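Local coordinates for beta-phosphoglucomutase (Bacteroides vulgatus, PDB 3DV9), which probably interconverts beta-glucose 1-phosphate and beta-glucose 6-phosphate, as a magnesium-binding phosphomutase of the haloacid dehalogenase superfamily, at residues 25-30 with 126-131; 112-117 with 144-149; 154-159 with 172-177; 185-190 with 201-206. All coordinates share one frame; numbering follows the deposited sequence. Where two conformers were deposited one is given.

Contact 1 (25-30 with 126-131); sequences AVLFDM and TPMVVT. With MG (magnesium ion), chain B; PO4 (phosphate ion), chain C.
Leu27 and Met128 make the apolar centre. Their side chains lie side by side and point the same way. Leu27 holds CG anti to its carbonyl carbon (chi1 -80°), and its CD1 lies 3.7 Å from SE of Met128, a selenomethionine. On the same face, Leu27 CB meets Val130 CG2 at 4.2 Å. On the other face the edge of the Phe28 ring turns to Met128 O, with Phe28 CD2 3.8 Å from that oxygen. Farther along, Val129 CG1 touches Met30 CB at 3.9 Å.

The backbones form a parallel pair with Ala25 opposite Thr126. Four N-H...O bonds join them: Val26 N to Thr126 O, Met128 N to Val26 O, Phe28 N to Met128 O and Val130 N to Phe28 O. The Phe28 N to Met128 O bond is 2.8 Å long.

The polar edge lies at the C-terminal ends. Asp29 has CG anti to its backbone N (chi1 179°), and its OD2 binds magnesium at 2.1 Å. Asp29 OD1 and Val130 O are 3.3 Å apart and both acceptors; Lys165 NZ pairs with each. Asp29 opens a DxDx(T/V) motif, consistent with the nucleophile position of this superfamily. A phosphate sits beside it, but its closeness to Asp29 OD1 makes the modelled position doubtful. Thr131 OG1 accepts a bond from Ser133 N.

Strand 185-189 bonds to the other edge of strand 25-29. Helix 113-122 packs on Val26 and Phe28, while helix 169-178 packs on Leu27 and Val130.

Contact 2 (112-117 with 144-149); sequences GALEVL and HNFPGI
Phe146 packs its ring against the helix that carries Ala113, Leu114 and Leu117. Its CG is anti to its own carbonyl carbon (chi1 -53°), beside the backbone N. The CD1 and CE1 atoms of the ring do most of the touching. Leu117 CD1 comes to 3.5 Å from Phe146 CD1, from an oblique direction. In Leu117 that methyl is anti to CA (chi2 164°). The other branch goes to a different partner: Leu117 CD2 lies 3.8 Å from Ile149 CG2.

Leu114 has CG anti to its backbone N (chi1 173°). Its side chain and Phe146 slide past each other in opposite directions. Leu114 CD1 lies 4.1 Å from Phe146 CD1 and 4.3 Å from Pro147 CD. The backbone N of Leu114 lies at the ring edge, near its plane. Ala113 CB completes the set, 4.0 Å from Phe146 CE1.

The contact joins two helical connections of the Rossmann-like core. Helix 113-122 leads into strand 126-130, and helix 139-145 follows that strand and ends just before Phe146. Pro127 of the strand touches both Leu117 and Ile149.

No hydrogen bond crosses between the two segments. The turn after helix 139-145 has its own bond, Ile149 N to Phe146 O, at 3.1 Å. Lys121 NZ, one turn beyond Leu117, binds the carbonyls of Gly148 and Ile149. Asn145 lays its CB over one ring face of Phe146, 3.8 Å above the plane and offset toward the rim. Asn145 ND2 donates to the backbone O of Arg141, and Asn145 OD1 accepts from Arg109 NH2. Phe35 stacks edge-to-face with Phe146.

Contact 3 (154-159 with 172-177); sequences LMVTAF and LMALKK
Val156 carries the apolar part of the contact through one methyl, CG2. That methyl is anti to the carbonyl carbon and beside the backbone N. It presses on the helix backbone, 3.6 Å from Ala174 N. It also meets two helix side chains: Val156 CG2 lies 4.0 Å from Ala174 CB and 3.9 Å from Met173 CG. The aliphatic part of Lys177 adds to this, with its CD 4.0 Å from Val156 CG2.

Strand 155-156 is an edge strand of the parallel sheet, next to strand 126-130. Helix 169-178 lies on one face of that sheet. It forms part of a beta-alpha-beta crossover that runs from strand 155-156 past two intervening strands to strand 185-189.

The polar interaction belongs to Lys177. Its chain is extended as far as CE and bends at chi4. Lys177 NZ donates to Met155 O at 3.1 Å, and the C=O...N angle of 170° puts the donor nearly along the C=O axis. The same amine, Lys177 NZ, forms a salt bridge with Asp160 OD2.

Contact 4 (185-190 with 201-206); sequences ALVIEN and AGIFTI. With MG (magnesium ion), chain B.
Ile188 and Ile206 both hold CG1 anti to the carbonyl carbon (chi1 -47° and -65°), which starts both chains beside the backbone N. The two side chains lie side by side and point the same way, with Ile188 CD1 3.7 Å from Ile206 CD1. Leu186 CD2 reaches the same Ile206 methyl. On the opposite face Val187 lies alongside Thr205 and crosses Ile203 at about a right angle. Val187 CG2 is 3.7 Å from Ile203 CG2.

Strands 185-189 and 204-208 run parallel. Three nearly straight bonds join them: Val187 N to Phe204 O, Ile206 N to Val187 O, and Glu189 N to Ile206 O. The bond from Ile206 N to Val187 O is 2.7 Å long. Near the start of the pair a water takes over. It donates to Ala185 O and accepts from Phe204 N, which are 4.2 Å apart.

The two strands and helix 192-200 between them form a beta-alpha-beta unit. The helix ends in a Schellman motif, with Gly202 at positive phi. Thr205 OG1, already in the second strand, donates back to Ile203 O just before it.

At its C-terminal end strand 185-189 meets the metal site. Asn190 OD1 binds magnesium at 2.3 Å; Asp29, Asp31 and Glu65 are its other protein ligands. Glu189 takes a second-shell place. Its OE1 accepts from Asn190 N through the anti lone pair, at 3.1 Å, and from a magnesium-bound water at 2.6 Å. Glu189 OE2 binds Tyr171 OH and forms a salt bridge with Lys165.

Contacts 1, 3 and 4 share one parallel sheet, ordered 155-156, 126-130, 25-29, 185-189, 204-208, 225-227. Contact 1 lies in the middle, its centre about 9 Å from those of contacts 3 and 4. Backbone bonds join it to contact 4 through Leu27 and to contact 3 through Val156. Contact 2 packs on contact 1 through Leu117 and Phe28, with centres about 12 Å apart. It does not touch contacts 3 or 4. Along the chain contacts 1 and 2 interleave; contacts 3 and 4 follow in series. Contacts 1 and 4 meet at the magnesium, so neighbouring central strand ends bring together metal ligands far apart in sequence.

Contact 1 (25-30 with 126-131)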
loop_
_atom_site.group_PDB
_atom_site.type_symbol
_atom_site.label_atom_id
_atom_site.label_comp_id
_atom_site.label_asym_id
_atom_site.label_seq_id
_atom_site.Cartn_x
_atom_site.Cartn_y
_atom_site.Cartn_z
ATOM N N ALA A 25 -2.963 15.634 -2.858
ATOM C CA ALA A 25 -2.686 14.319 -3.432
ATOM C C ALA A 25 -3.134 13.206 -2.489
ATOM O O ALA A 25 -3.089 13.349 -1.262
ATOM C CB ALA A 25 -1.134 14.179 -3.697
ATOM N N VAL A 26 -3.502 12.070 -3.075
ATOM C CA VAL A 26 -3.876 10.879 -2.292
ATOM C C VAL A 26 -3.118 9.706 -2.905
ATOM O O VAL A 26 -3.302 9.371 -4.082
ATOM C CB VAL A 26 -5.420 10.603 -2.235
ATOM C CG1 VAL A 26 -5.729 9.432 -1.228
ATOM C CG2 VAL A 26 -6.209 11.861 -1.825
ATOM N N LEU A 27 -2.233 9.126 -2.090
ATOM C CA LEU A 27 -1.288 8.095 -2.507
ATOM C C LEU A 27 -1.845 6.757 -2.117
ATOM O O LEU A 27 -1.909 6.432 -0.930
ATOM C CB LEU A 27 0.077 8.293 -1.799
ATOM C CG LEU A 27 0.982 9.363 -2.398
ATOM C CD1 LEU A 27 0.304 10.502 -3.097
ATOM C CD2 LEU A 27 2.084 9.816 -1.386
ATOM N N PHE A 28 -2.276 5.978 -3.110
ATOM C CA PHE A 28 -2.901 4.665 -2.852
ATOM C C PHE A 28 -1.954 3.512 -3.009
ATOM O O PHE A 28 -1.344 3.297 -4.084
ATOM C CB PHE A 28 -4.041 4.425 -3.830
ATOM C CG PHE A 28 -5.245 5.245 -3.565
ATOM C CD1 PHE A 28 -6.303 4.693 -2.826
ATOM C CD2 PHE A 28 -5.348 6.547 -4.048
ATOM C CE1 PHE A 28 -7.467 5.439 -2.559
ATOM C CE2 PHE A 28 -6.508 7.324 -3.780
ATOM C CZ PHE A 28 -7.567 6.760 -3.059
ATOM N N ASP A 29 -1.886 2.687 -1.969
ATOM C CA ASP A 29 -1.342 1.376 -2.213
ATOM C C ASP A 29 -2.182 0.605 -3.279
ATOM O O ASP A 29 -3.382 0.885 -3.466
ATOM C CB ASP A 29 -1.324 0.608 -0.895
ATOM C CG ASP A 29 -0.801 -0.758 -1.051
ATOM O OD1 ASP A 29 0.303 -0.888 -1.632
ATOM O OD2 ASP A 29 -1.505 -1.695 -0.637
HETATM N N MSE A 30 -1.571 -0.347 -4.005
HETATM C CA MSE A 30 -2.369 -1.115 -4.975
HETATM C C MSE A 30 -3.031 -2.413 -4.440
HETATM O O MSE A 30 -4.249 -2.550 -4.386
HETATM C CB MSE A 30 -1.556 -1.436 -6.235
HETATM C CG MSE A 30 -2.469 -2.035 -7.318
HETATM SE SE MSE A 30 -1.486 -2.383 -8.939
HETATM C CE MSE A 30 -0.394 -3.878 -8.270
ATOM N N THR A 126 -4.832 14.886 -6.892
ATOM C CA THR A 126 -4.026 13.992 -7.709
ATOM C C THR A 126 -3.906 12.606 -7.103
ATOM O O THR A 126 -3.226 12.442 -6.091
ATOM C CB THR A 126 -2.617 14.574 -7.867
ATOM O OG1 THR A 126 -2.733 15.857 -8.484
ATOM C CG2 THR A 126 -1.710 13.602 -8.679
ATOM N N PRO A 127 -4.594 11.603 -7.695
ATOM C CA PRO A 127 -4.417 10.269 -7.165
ATOM C C PRO A 127 -3.073 9.709 -7.674
ATOM O O PRO A 127 -2.671 10.001 -8.805
ATOM C CB PRO A 127 -5.606 9.492 -7.768
ATOM C CG PRO A 127 -6.499 10.517 -8.427
ATOM C CD PRO A 127 -5.574 11.625 -8.799
HETATM N N MSE A 128 -2.389 8.936 -6.836
HETATM C CA MSE A 128 -1.150 8.264 -7.258
HETATM C C MSE A 128 -1.231 6.827 -6.780
HETATM O O MSE A 128 -1.918 6.535 -5.792
HETATM C CB MSE A 128 0.108 8.949 -6.672
HETATM C CG MSE A 128 0.184 10.466 -6.961
HETATM SE SE MSE A 128 1.900 11.206 -6.365
HETATM C CE MSE A 128 3.066 10.165 -7.538
ATOM N N VAL A 129 -0.533 5.951 -7.480
ATOM C CA VAL A 129 -0.395 4.538 -7.047
ATOM C C VAL A 129 1.020 4.310 -6.575
ATOM O O VAL A 129 1.964 4.739 -7.242
ATOM C CB VAL A 129 -0.711 3.541 -8.175
ATOM C CG1 VAL A 129 -0.589 2.102 -7.638
ATOM C CG2 VAL A 129 -2.064 3.775 -8.695
ATOM N N VAL A 130 1.166 3.637 -5.422
ATOM C CA VAL A 130 2.479 3.303 -4.842
ATOM C C VAL A 130 2.530 1.820 -4.450
ATOM O O VAL A 130 1.888 1.398 -3.473
ATOM C CB VAL A 130 2.774 4.141 -3.601
ATOM C CG1 VAL A 130 4.177 3.761 -3.034
ATOM C CG2 VAL A 130 2.633 5.635 -3.901
ATOM N N THR A 131 3.299 1.031 -5.190
ATOM C CA THR A 131 3.203 -0.430 -5.023
ATOM C C THR A 131 4.563 -1.069 -4.995
ATOM O O THR A 131 5.480 -0.605 -5.674
ATOM C CB THR A 131 2.273 -1.070 -6.095
ATOM O OG1 THR A 131 2.191 -2.482 -5.873
ATOM C CG2 THR A 131 2.798 -0.796 -7.503
HETATM MG MG MG B . -1.249 -3.692 0.128
HETATM P P PO4 C . 1.284 -3.640 -2.266
HETATM O O1 PO4 C . 0.653 -2.824 -3.376
HETATM O O2 PO4 C . 0.264 -4.031 -1.233
HETATM O O3 PO4 C . 2.413 -2.852 -1.596
HETATM O O4 PO4 C . 1.931 -4.910 -2.803
HETATM O O HOH W 1 0.566 -2.738 -4.041
HETATM O O HOH W 2 0.616 -4.000 -0.799
HETATM O O HOH W 3 0.465 -2.743 1.514
#

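Contact 2 (112-117 with 144-149)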
loop_
_atom_site.group_PDB
_atom_site.type_symbol
_atom_site.label_atom_id
_atom_site.label_comp_id
_atom_site.label_asym_id
_atom_site.label_seq_id
_atom_site.Cartn_x
_atom_site.Cartn_y
_atom_site.Cartn_z
ATOM N N GLY A 112 -15.831 0.131 -3.619
ATOM C CA GLY A 112 -15.568 1.452 -3.075
ATOM C C GLY A 112 -14.370 2.136 -3.701
ATOM O O GLY A 112 -14.311 3.354 -3.674
ATOM N N ALA A 113 -13.451 1.389 -4.323
ATOM C CA ALA A 113 -12.200 2.035 -4.822
ATOM C C ALA A 113 -12.477 2.973 -6.020
ATOM O O ALA A 113 -12.037 4.111 -6.052
ATOM C CB ALA A 113 -11.169 0.950 -5.215
ATOM N N LEU A 114 -13.194 2.475 -7.026
ATOM C CA LEU A 114 -13.464 3.336 -8.196
ATOM C C LEU A 114 -14.287 4.557 -7.776
ATOM O O LEU A 114 -13.997 5.677 -8.228
ATOM C CB LEU A 114 -14.170 2.516 -9.281
ATOM C CG LEU A 114 -14.660 3.347 -10.470
ATOM C CD1 LEU A 114 -13.533 4.043 -11.152
ATOM C CD2 LEU A 114 -15.342 2.387 -11.447
ATOM N N GLU A 115 -15.279 4.357 -6.908
ATOM C CA GLU A 115 -16.090 5.467 -6.455
ATOM C C GLU A 115 -15.269 6.533 -5.719
ATOM O O GLU A 115 -15.410 7.739 -5.976
ATOM C CB GLU A 115 -17.227 5.004 -5.585
ATOM C CG GLU A 115 -18.128 6.188 -5.176
ATOM C CD GLU A 115 -19.379 5.718 -4.442
ATOM O OE1 GLU A 115 -19.673 4.498 -4.454
ATOM O OE2 GLU A 115 -20.075 6.563 -3.863
ATOM N N VAL A 116 -14.445 6.129 -4.761
ATOM C CA VAL A 116 -13.642 7.125 -4.048
ATOM C C VAL A 116 -12.616 7.850 -4.946
ATOM O O VAL A 116 -12.431 9.057 -4.796
ATOM C CB VAL A 116 -13.028 6.578 -2.723
ATOM C CG1 VAL A 116 -11.743 5.726 -2.993
ATOM C CG2 VAL A 116 -12.786 7.723 -1.751
ATOM N N LEU A 117 -12.017 7.140 -5.896
ATOM C CA LEU A 117 -11.048 7.731 -6.844
ATOM C C LEU A 117 -11.746 8.767 -7.714
ATOM O O LEU A 117 -11.187 9.821 -8.019
ATOM C CB LEU A 117 -10.424 6.648 -7.719
ATOM C CG LEU A 117 -9.389 5.820 -6.943
ATOM C CD1 LEU A 117 -9.056 4.509 -7.691
ATOM C CD2 LEU A 117 -8.137 6.701 -6.632
ATOM N N HIS A 144 -7.849 0.126 -17.401
ATOM C CA HIS A 144 -9.064 -0.623 -17.698
ATOM C C HIS A 144 -10.065 -0.607 -16.518
ATOM O O HIS A 144 -11.288 -0.765 -16.701
ATOM C CB HIS A 144 -8.608 -2.061 -17.979
ATOM C CG HIS A 144 -9.715 -3.038 -18.202
ATOM N ND1 HIS A 144 -10.612 -2.926 -19.242
ATOM C CD2 HIS A 144 -10.044 -4.169 -17.540
ATOM C CE1 HIS A 144 -11.458 -3.942 -19.205
ATOM N NE2 HIS A 144 -11.135 -4.713 -18.180
ATOM N N ASN A 145 -9.524 -0.495 -15.302
ATOM C CA ASN A 145 -10.330 -0.609 -14.082
ATOM C C ASN A 145 -10.635 0.737 -13.454
ATOM O O ASN A 145 -11.631 0.901 -12.796
ATOM C CB ASN A 145 -9.681 -1.546 -13.073
ATOM C CG ASN A 145 -9.799 -2.957 -13.486
ATOM O OD1 ASN A 145 -10.765 -3.632 -13.127
ATOM N ND2 ASN A 145 -8.842 -3.424 -14.283
ATOM N N PHE A 146 -9.746 1.703 -13.672
ATOM C CA PHE A 146 -9.892 3.056 -13.101
ATOM C C PHE A 146 -9.654 4.079 -14.231
ATOM O O PHE A 146 -8.597 4.757 -14.252
ATOM C CB PHE A 146 -8.886 3.220 -11.916
ATOM C CG PHE A 146 -9.002 2.118 -10.884
ATOM C CD1 PHE A 146 -10.096 2.066 -10.024
ATOM C CD2 PHE A 146 -8.035 1.100 -10.808
ATOM C CE1 PHE A 146 -10.220 1.010 -9.059
ATOM C CE2 PHE A 146 -8.138 0.050 -9.882
ATOM C CZ PHE A 146 -9.237 -0.012 -9.001
ATOM N N PRO A 147 -10.595 4.168 -15.177
ATOM C CA PRO A 147 -10.292 4.866 -16.436
ATOM C C PRO A 147 -9.975 6.364 -16.233
ATOM O O PRO A 147 -10.752 7.109 -15.599
ATOM C CB PRO A 147 -11.565 4.654 -17.302
ATOM C CG PRO A 147 -12.300 3.537 -16.677
ATOM C CD PRO A 147 -11.972 3.625 -15.185
ATOM N N GLY A 148 -8.805 6.781 -16.715
ATOM C CA GLY A 148 -8.351 8.162 -16.620
ATOM C C GLY A 148 -7.984 8.666 -15.229
ATOM O O GLY A 148 -7.783 9.875 -15.043
ATOM N N ILE A 149 -7.881 7.757 -14.257
ATOM C CA ILE A 149 -7.629 8.160 -12.861
ATOM C C ILE A 149 -6.130 8.345 -12.625
ATOM O O ILE A 149 -5.724 9.361 -12.054
ATOM C CB ILE A 149 -8.221 7.141 -11.829
ATOM C CG1 ILE A 149 -9.757 7.015 -12.019
ATOM C CG2 ILE A 149 -7.744 7.464 -10.346
ATOM C CD1 ILE A 149 -10.520 8.293 -11.771
#

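Contact 3 (154-159 with 172-177)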
loop_
_atom_site.group_PDB
_atom_site.type_symbol
_atom_site.label_atom_id
_atom_site.label_comp_id
_atom_site.label_asym_id
_atom_site.label_seq_id
_atom_site.Cartn_x
_atom_site.Cartn_y
_atom_site.Cartn_z
ATOM N N LEU A 154 3.030 9.575 -12.508
ATOM C CA LEU A 154 2.531 9.713 -11.135
ATOM C C LEU A 154 2.232 8.357 -10.472
ATOM O O LEU A 154 1.211 8.160 -9.787
ATOM C CB LEU A 154 1.310 10.634 -11.099
ATOM C CG LEU A 154 1.536 12.033 -11.686
ATOM C CD1 LEU A 154 0.231 12.799 -11.693
ATOM C CD2 LEU A 154 2.617 12.780 -10.905
HETATM N N MSE A 155 3.178 7.448 -10.677
HETATM C CA MSE A 155 3.098 6.104 -10.129
HETATM C C MSE A 155 4.456 5.669 -9.627
HETATM O O MSE A 155 5.488 6.074 -10.153
HETATM C CB MSE A 155 2.627 5.119 -11.183
HETATM C CG MSE A 155 1.131 5.054 -11.345
HETATM SE SE MSE A 155 0.755 4.011 -12.915
HETATM C CE MSE A 155 1.900 2.464 -12.555
ATOM N N VAL A 156 4.448 4.834 -8.600
ATOM C CA VAL A 156 5.686 4.329 -8.033
ATOM C C VAL A 156 5.506 2.818 -7.923
ATOM O O VAL A 156 4.554 2.338 -7.298
ATOM C CB VAL A 156 6.018 4.973 -6.652
ATOM C CG1 VAL A 156 7.249 4.326 -6.020
ATOM C CG2 VAL A 156 6.234 6.501 -6.767
ATOM N N THR A 157 6.410 2.090 -8.572
ATOM C CA THR A 157 6.358 0.637 -8.576
ATOM C C THR A 157 7.705 0.054 -8.150
ATOM O O THR A 157 8.700 0.790 -7.991
ATOM C CB THR A 157 5.977 0.088 -9.980
ATOM O OG1 THR A 157 7.092 0.233 -10.872
ATOM C CG2 THR A 157 4.753 0.803 -10.564
ATOM N N ALA A 158 7.739 -1.274 -8.027
ATOM C CA ALA A 158 8.941 -1.977 -7.617
ATOM C C ALA A 158 10.169 -1.516 -8.405
ATOM O O ALA A 158 11.259 -1.446 -7.843
ATOM C CB ALA A 158 8.741 -3.489 -7.716
ATOM N N PHE A 159 10.002 -1.165 -9.680
ATOM C CA PHE A 159 11.165 -0.771 -10.490
ATOM C C PHE A 159 11.512 0.726 -10.449
ATOM O O PHE A 159 12.494 1.157 -11.060
ATOM C CB PHE A 159 11.119 -1.355 -11.928
ATOM C CG PHE A 159 10.356 -0.525 -12.950
ATOM C CD1 PHE A 159 9.526 -1.161 -13.878
ATOM C CD2 PHE A 159 10.502 0.867 -13.031
ATOM C CE1 PHE A 159 8.832 -0.425 -14.847
ATOM C CE2 PHE A 159 9.811 1.613 -13.986
ATOM C CZ PHE A 159 8.972 0.967 -14.897
ATOM N N LEU A 172 8.195 8.514 -0.307
ATOM C CA LEU A 172 9.025 9.693 -0.567
ATOM C C LEU A 172 9.162 9.949 -2.069
ATOM O O LEU A 172 9.172 11.127 -2.532
ATOM C CB LEU A 172 10.400 9.517 0.088
ATOM C CG LEU A 172 10.425 9.474 1.628
ATOM C CD1 LEU A 172 11.789 8.995 2.162
ATOM C CD2 LEU A 172 9.960 10.780 2.260
HETATM N N MSE A 173 9.306 8.858 -2.834
HETATM C CA MSE A 173 9.468 8.965 -4.310
HETATM C C MSE A 173 8.158 9.483 -4.903
HETATM O O MSE A 173 8.163 10.299 -5.847
HETATM C CB MSE A 173 9.854 7.637 -4.937
HETATM C CG MSE A 173 9.952 7.655 -6.490
HETATM SE SE MSE A 173 11.397 8.859 -7.036
HETATM C CE MSE A 173 12.868 7.634 -6.536
ATOM N N ALA A 174 7.043 9.006 -4.343
ATOM C CA ALA A 174 5.719 9.522 -4.751
ATOM C C ALA A 174 5.631 11.045 -4.540
ATOM O O ALA A 174 5.211 11.745 -5.439
ATOM C CB ALA A 174 4.566 8.819 -4.031
ATOM N N LEU A 175 5.979 11.530 -3.353
ATOM C CA LEU A 175 5.942 12.998 -3.098
ATOM C C LEU A 175 6.854 13.752 -4.088
ATOM O O LEU A 175 6.472 14.794 -4.647
ATOM C CB LEU A 175 6.292 13.347 -1.651
ATOM C CG LEU A 175 5.460 12.727 -0.497
ATOM C CD1 LEU A 175 6.111 13.142 0.825
ATOM C CD2 LEU A 175 4.051 13.306 -0.614
ATOM N N LYS A 176 8.040 13.191 -4.334
ATOM C CA LYS A 176 8.994 13.804 -5.236
ATOM C C LYS A 176 8.450 13.890 -6.655
ATOM O O LYS A 176 8.497 14.955 -7.276
ATOM C CB LYS A 176 10.298 13.019 -5.234
ATOM C CG LYS A 176 11.424 13.793 -5.940
ATOM C CD LYS A 176 12.653 12.943 -6.142
ATOM C CE LYS A 176 13.658 13.630 -7.050
ATOM N NZ LYS A 176 14.117 14.863 -6.393
ATOM N N LYS A 177 7.903 12.764 -7.142
ATOM C CA LYS A 177 7.381 12.682 -8.508
ATOM C C LYS A 177 6.223 13.661 -8.716
ATOM O O LYS A 177 6.115 14.313 -9.783
ATOM C CB LYS A 177 6.964 11.239 -8.864
ATOM C CG LYS A 177 8.125 10.311 -9.183
ATOM C CD LYS A 177 7.615 8.953 -9.621
ATOM C CE LYS A 177 8.581 8.228 -10.540
ATOM N NZ LYS A 177 7.818 7.566 -11.651
#

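Contact 4 (185-190 with 201-206)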
loop_
_atom_site.group_PDB
_atom_site.type_symbol
_atom_site.label_atom_id
_atom_site.label_comp_id
_atom_site.label_asym_id
_atom_site.label_seq_id
_atom_site.Cartn_x
_atom_site.Cartn_y
_atom_site.Cartn_z
ATOM N N ALA A 185 -0.438 15.466 1.308
ATOM C CA ALA A 185 -0.830 14.131 0.864
ATOM C C ALA A 185 -1.439 13.267 1.985
ATOM O O ALA A 185 -1.296 13.573 3.180
ATOM C CB ALA A 185 0.369 13.411 0.215
ATOM N N LEU A 186 -2.174 12.226 1.554
ATOM C CA LEU A 186 -2.622 11.130 2.427
ATOM C C LEU A 186 -2.047 9.822 1.858
ATOM O O LEU A 186 -1.921 9.674 0.650
ATOM C CB LEU A 186 -4.158 11.003 2.388
ATOM C CG LEU A 186 -5.107 11.893 3.190
ATOM C CD1 LEU A 186 -4.745 13.323 3.121
ATOM C CD2 LEU A 186 -6.557 11.644 2.766
ATOM N N VAL A 187 -1.712 8.878 2.730
ATOM C CA VAL A 187 -1.350 7.531 2.296
ATOM C C VAL A 187 -2.532 6.621 2.652
ATOM O O VAL A 187 -3.049 6.681 3.759
ATOM C CB VAL A 187 -0.061 7.031 2.991
ATOM C CG1 VAL A 187 0.118 5.498 2.811
ATOM C CG2 VAL A 187 1.170 7.806 2.468
ATOM N N ILE A 188 -2.958 5.827 1.686
ATOM C CA ILE A 188 -4.049 4.826 1.922
ATOM C C ILE A 188 -3.421 3.441 1.825
ATOM O O ILE A 188 -3.044 2.987 0.738
ATOM C CB ILE A 188 -5.187 4.983 0.899
ATOM C CG1 ILE A 188 -5.613 6.454 0.738
ATOM C CG2 ILE A 188 -6.379 4.067 1.299
ATOM C CD1 ILE A 188 -6.076 7.086 2.077
ATOM N N GLU A 189 -3.333 2.765 2.977
ATOM C CA GLU A 189 -2.602 1.508 3.109
ATOM C C GLU A 189 -3.448 0.419 3.775
ATOM O O GLU A 189 -4.337 0.734 4.590
ATOM C CB GLU A 189 -1.311 1.751 3.899
ATOM C CG GLU A 189 -0.156 1.997 2.935
ATOM C CD GLU A 189 0.369 0.672 2.260
ATOM O OE1 GLU A 189 -0.238 -0.429 2.448
ATOM O OE2 GLU A 189 1.386 0.739 1.524
ATOM N N ASN A 190 -3.114 -0.854 3.504
ATOM C CA ASN A 190 -3.887 -1.956 4.136
ATOM C C ASN A 190 -3.001 -2.952 4.891
ATOM O O ASN A 190 -3.535 -3.895 5.466
ATOM C CB ASN A 190 -4.687 -2.736 3.077
ATOM C CG ASN A 190 -3.769 -3.504 2.133
ATOM O OD1 ASN A 190 -2.803 -2.948 1.623
ATOM N ND2 ASN A 190 -3.999 -4.785 1.985
ATOM N N ALA A 201 7.550 8.054 6.222
ATOM C CA ALA A 201 7.645 9.132 5.237
ATOM C C ALA A 201 7.068 10.468 5.729
ATOM O O ALA A 201 7.196 11.487 5.041
ATOM C CB ALA A 201 6.962 8.734 3.928
ATOM N N GLY A 202 6.468 10.446 6.914
ATOM C CA GLY A 202 5.858 11.599 7.568
ATOM C C GLY A 202 4.588 12.135 6.935
ATOM O O GLY A 202 4.259 13.322 7.110
ATOM N N ILE A 203 3.839 11.237 6.283
ATOM C CA ILE A 203 2.562 11.588 5.627
ATOM C C ILE A 203 1.447 10.986 6.466
ATOM O O ILE A 203 1.586 9.883 6.973
ATOM C CB ILE A 203 2.461 10.974 4.210
ATOM C CG1 ILE A 203 3.732 11.302 3.377
ATOM C CG2 ILE A 203 1.099 11.349 3.502
ATOM C CD1 ILE A 203 3.909 10.379 2.145
ATOM N N PHE A 204 0.363 11.736 6.594
ATOM C CA PHE A 204 -0.817 11.297 7.305
ATOM C C PHE A 204 -1.263 9.981 6.653
ATOM O O PHE A 204 -1.477 9.911 5.457
ATOM C CB PHE A 204 -1.900 12.385 7.249
ATOM C CG PHE A 204 -3.118 12.053 8.062
ATOM C CD1 PHE A 204 -3.283 12.613 9.347
ATOM C CD2 PHE A 204 -4.143 11.239 7.531
ATOM C CE1 PHE A 204 -4.397 12.314 10.122
ATOM C CE2 PHE A 204 -5.282 10.956 8.306
ATOM C CZ PHE A 204 -5.417 11.517 9.595
ATOM N N THR A 205 -1.328 8.931 7.471
ATOM C CA THR A 205 -1.458 7.571 6.958
ATOM C C THR A 205 -2.761 6.952 7.417
ATOM O O THR A 205 -3.031 6.880 8.635
ATOM C CB THR A 205 -0.185 6.686 7.279
ATOM O OG1 THR A 205 0.944 7.214 6.560
ATOM C CG2 THR A 205 -0.405 5.195 6.857
ATOM N N ILE A 206 -3.565 6.494 6.452
ATOM C CA ILE A 206 -4.862 5.878 6.752
ATOM C C ILE A 206 -4.779 4.390 6.467
ATOM O O ILE A 206 -4.460 3.945 5.331
ATOM C CB ILE A 206 -6.019 6.545 5.934
ATOM C CG1 ILE A 206 -6.216 8.009 6.335
ATOM C CG2 ILE A 206 -7.348 5.686 6.033
ATOM C CD1 ILE A 206 -7.036 8.760 5.287
HETATM MG MG MG B . -1.249 -3.692 0.128
HETATM O O HOH W 4 -0.072 14.282 5.461
HETATM O O HOH W 3 0.465 -2.743 1.514
HETATM O O HOH W 2 0.616 -4.000 -0.799
#